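Local coordinates for Molybdate/tungstate binding protein (Sporomusa ovata, PDB 1FR3) that binds the oxyanions molybdate and tungstate and probably serves in molybdate homeostasis, storing the anion inside the cell, at residues A11-I16 with I25-K30. Numbering follows the deposited sequence.
Sequences ATVKEI and IVMDYK
Two consecutive residues, Lys-14 and Glu-15, sit opposite the single residue Val-26, the pattern of a classic beta bulge, where the antiparallel strands 7-18 and 22-29 of a hairpin pair. Val-26 O takes two N-H groups, Lys-14 N at 2.7 Å and the longer Glu-15 N at 3.3 Å, while Val-26 N returns a bond to Glu-15 O. Beyond the bulge Thr-12 and Asp-28 form a hydrogen-bonded pair.

The bulge turns the Lys-14 side chain across the neighbouring strand. CG lies anti to the carbonyl carbon (chi1 -63°), and a bend at chi3 (-68°) brings CE to 3.7 Å from Val-26 CG1; CD rests 3.9 Å from Asp-28 CB. One water bridges Lys-14 NZ and Asp-28 OD2, and NZ also makes a salt bridge to Glu-33 on strand 32-39. An alanine here would probably leave Glu-33 and the bridging water without their ammonium partner and take away the packing on Val-26 CG1 and Asp-28 CB.

On the face opposite Val-26 and Asp-28, Ile-16 and Ile-25 lie side by side, CG2 of Ile-16 4.0 Å from CD1 of Ile-25, and both reach Leu-48. The hairpin of this TOBE domain thus has an apolar face, where Val-13 and Met-27 pack on Val-54, and a face where a lysine ties three strands together by charge and water.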
ATOM      1  N   ALA A  11       9.361   8.074 -17.120  1.00  8.58           N
ATOM      2  CA  ALA A  11       8.597   9.301 -17.285  1.00  8.48           C
ATOM      3  C   ALA A  11       9.408  10.576 -17.129  1.00  8.16           C
ATOM      4  O   ALA A  11      10.619  10.544 -16.905  1.00  8.77           O
ATOM      5  CB  ALA A  11       7.492   9.279 -16.223  1.00  7.97           C
ATOM      6  N   THR A  12       8.720  11.705 -17.294  1.00  8.13           N
ATOM      7  CA  THR A  12       9.376  13.005 -17.166  1.00  8.63           C
ATOM      8  C   THR A  12       8.615  13.858 -16.157  1.00  8.08           C
ATOM      9  O   THR A  12       7.383  13.896 -16.180  1.00  7.75           O
ATOM     10  CB  THR A  12       9.465  13.738 -18.519  1.00  9.51           C
ATOM     11  OG1 THR A  12      10.243  12.962 -19.442  1.00 11.00           O
ATOM     12  CG2 THR A  12      10.130  15.098 -18.385  1.00 10.24           C
ATOM     13  N   VAL A  13       9.343  14.492 -15.236  1.00  8.39           N
ATOM     14  CA  VAL A  13       8.683  15.367 -14.260  1.00  7.82           C
ATOM     15  C   VAL A  13       8.171  16.639 -14.939  1.00  9.11           C
ATOM     16  O   VAL A  13       8.941  17.314 -15.627  1.00  9.81           O
ATOM     17  CB  VAL A  13       9.623  15.766 -13.110  1.00  8.68           C
ATOM     18  CG1 VAL A  13       8.935  16.669 -12.098  1.00  8.78           C
ATOM     19  CG2 VAL A  13      10.170  14.525 -12.410  1.00  8.71           C
ATOM     20  N   LYS A  14       6.910  16.969 -14.715  1.00  9.15           N
ATOM     21  CA  LYS A  14       6.314  18.186 -15.258  1.00 10.45           C
ATOM     22  C   LYS A  14       6.275  19.282 -14.190  1.00 10.91           C
ATOM     23  O   LYS A  14       6.708  20.415 -14.428  1.00 11.93           O
ATOM     24  CB  LYS A  14       4.894  17.952 -15.773  1.00 11.19           C
ATOM     25  CG  LYS A  14       4.769  16.988 -16.936  1.00 12.01           C
ATOM     26  CD  LYS A  14       3.433  17.108 -17.649  1.00 13.55           C
ATOM     27  CE  LYS A  14       2.273  16.636 -16.787  1.00 13.63           C
ATOM     28  NZ  LYS A  14       0.980  16.689 -17.539  1.00 13.37           N
ATOM     29  N   GLU A  15       5.763  18.941 -13.013  1.00 11.29           N
ATOM     30  CA  GLU A  15       5.629  19.909 -11.931  1.00 11.88           C
ATOM     31  C   GLU A  15       5.765  19.252 -10.565  1.00 10.66           C
ATOM     32  O   GLU A  15       5.524  18.060 -10.403  1.00 10.07           O
ATOM     33  CB  GLU A  15       4.267  20.622 -12.040  1.00 14.38           C
ATOM     34  CG  GLU A  15       4.203  21.530 -13.260  1.00 17.27           C
ATOM     35  CD  GLU A  15       2.922  22.294 -13.472  1.00 18.69           C
ATOM     36  OE1 GLU A  15       2.432  22.947 -12.529  1.00 20.43           O
ATOM     37  OE2 GLU A  15       2.375  22.276 -14.604  1.00 20.17           O
ATOM     38  N   ILE A  16       6.185  20.047  -9.585  1.00  8.83           N
ATOM     39  CA  ILE A  16       6.320  19.585  -8.218  1.00  9.55           C
ATOM     40  C   ILE A  16       5.650  20.575  -7.265  1.00  8.97           C
ATOM     41  O   ILE A  16       5.967  21.767  -7.347  1.00  8.87           O
ATOM     42  CB  ILE A  16       7.792  19.429  -7.784  1.00  9.41           C
ATOM     43  CG1 ILE A  16       8.474  18.376  -8.658  1.00 10.16           C
ATOM     44  CG2 ILE A  16       7.866  19.036  -6.313  1.00  9.79           C
ATOM     45  CD1 ILE A  16       9.965  18.235  -8.431  1.00 10.46           C
ATOM     46  N   ILE A  25       4.252  14.891  -7.178  1.00  6.35           N
ATOM     47  CA  ILE A  25       5.138  14.852  -8.334  1.00  5.91           C
ATOM     48  C   ILE A  25       4.260  14.535  -9.551  1.00  5.93           C
ATOM     49  O   ILE A  25       3.696  13.444  -9.609  1.00  6.53           O
ATOM     50  CB  ILE A  25       6.238  13.785  -8.225  1.00  5.84           C
ATOM     51  CG1 ILE A  25       6.922  13.790  -6.859  1.00  6.80           C
ATOM     52  CG2 ILE A  25       7.277  13.961  -9.329  1.00  6.60           C
ATOM     53  CD1 ILE A  25       7.561  15.075  -6.418  1.00  7.19           C
ATOM     54  N   VAL A  26       4.095  15.524 -10.415  1.00  5.90           N
ATOM     55  CA  VAL A  26       3.264  15.356 -11.609  1.00  6.85           C
ATOM     56  C   VAL A  26       4.193  14.985 -12.763  1.00  6.67           C
ATOM     57  O   VAL A  26       5.153  15.708 -13.033  1.00  7.22           O
ATOM     58  CB  VAL A  26       2.479  16.624 -11.976  1.00  7.03           C
ATOM     59  CG1 VAL A  26       1.529  16.317 -13.130  1.00  7.67           C
ATOM     60  CG2 VAL A  26       1.688  17.146 -10.784  1.00  7.70           C
ATOM     61  N   MET A  27       3.931  13.851 -13.401  1.00  6.32           N
ATOM     62  CA  MET A  27       4.798  13.383 -14.471  1.00  6.44           C
ATOM     63  C   MET A  27       4.027  13.108 -15.751  1.00  6.48           C
ATOM     64  O   MET A  27       2.807  12.936 -15.746  1.00  7.24           O
ATOM     65  CB  MET A  27       5.463  12.073 -14.012  1.00  6.93           C
ATOM     66  CG  MET A  27       6.410  12.257 -12.835  1.00  6.76           C
ATOM     67  SD  MET A  27       6.863  10.684 -12.063  1.00  6.49           S
ATOM     68  CE  MET A  27       5.383  10.344 -11.112  1.00  8.07           C
ATOM     69  N   ASP A  28       4.761  13.064 -16.853  1.00  8.10           N
ATOM     70  CA  ASP A  28       4.183  12.675 -18.132  1.00  8.21           C
ATOM     71  C   ASP A  28       4.769  11.313 -18.518  1.00  7.67           C
ATOM     72  O   ASP A  28       5.982  11.131 -18.446  1.00  7.63           O
ATOM     73  CB  ASP A  28       4.482  13.664 -19.263  1.00 10.06           C
ATOM     74  CG  ASP A  28       3.880  13.169 -20.573  1.00 11.52           C
ATOM     75  OD1 ASP A  28       4.647  12.666 -21.416  1.00 13.27           O
ATOM     76  OD2 ASP A  28       2.650  13.278 -20.746  1.00 13.77           O
ATOM     77  N   TYR A  29       3.884  10.401 -18.889  1.00  7.88           N
ATOM     78  CA  TYR A  29       4.315   9.101 -19.377  1.00  7.87           C
ATOM     79  C   TYR A  29       3.680   8.877 -20.755  1.00  7.14           C
ATOM     80  O   TYR A  29       2.511   8.499 -20.830  1.00  7.13           O
ATOM     81  CB  TYR A  29       3.933   7.945 -18.445  1.00  9.21           C
ATOM     82  CG  TYR A  29       4.478   6.640 -19.011  1.00 10.39           C
ATOM     83  CD1 TYR A  29       5.850   6.429 -19.051  1.00 11.13           C
ATOM     84  CD2 TYR A  29       3.630   5.671 -19.505  1.00 11.32           C
ATOM     85  CE1 TYR A  29       6.366   5.253 -19.570  1.00 12.33           C
ATOM     86  CE2 TYR A  29       4.138   4.492 -20.032  1.00 12.67           C
ATOM     87  CZ  TYR A  29       5.499   4.301 -20.055  1.00 12.53           C
ATOM     88  OH  TYR A  29       6.014   3.131 -20.576  1.00 15.21           O
ATOM     89  N   LYS A  30       4.454   9.124 -21.811  1.00  7.43           N
ATOM     90  CA  LYS A  30       3.956   8.916 -23.169  1.00  8.55           C
ATOM     91  C   LYS A  30       2.606   9.576 -23.392  1.00  8.67           C
ATOM     92  O   LYS A  30       1.752   9.042 -24.109  1.00  8.90           O
ATOM     93  CB  LYS A  30       3.890   7.410 -23.468  1.00  8.96           C
ATOM     94  CG  LYS A  30       5.218   6.686 -23.313  1.00 10.08           C
ATOM     95  CD  LYS A  30       5.106   5.194 -23.614  1.00 10.98           C
ATOM     96  CE  LYS A  30       6.478   4.540 -23.518  1.00 11.95           C
ATOM     97  NZ  LYS A  30       6.381   3.052 -23.565  1.00 12.80           N
TER
HETATM   98  O   HOH W   1       0.839  14.379 -19.146  1.00 14.40           O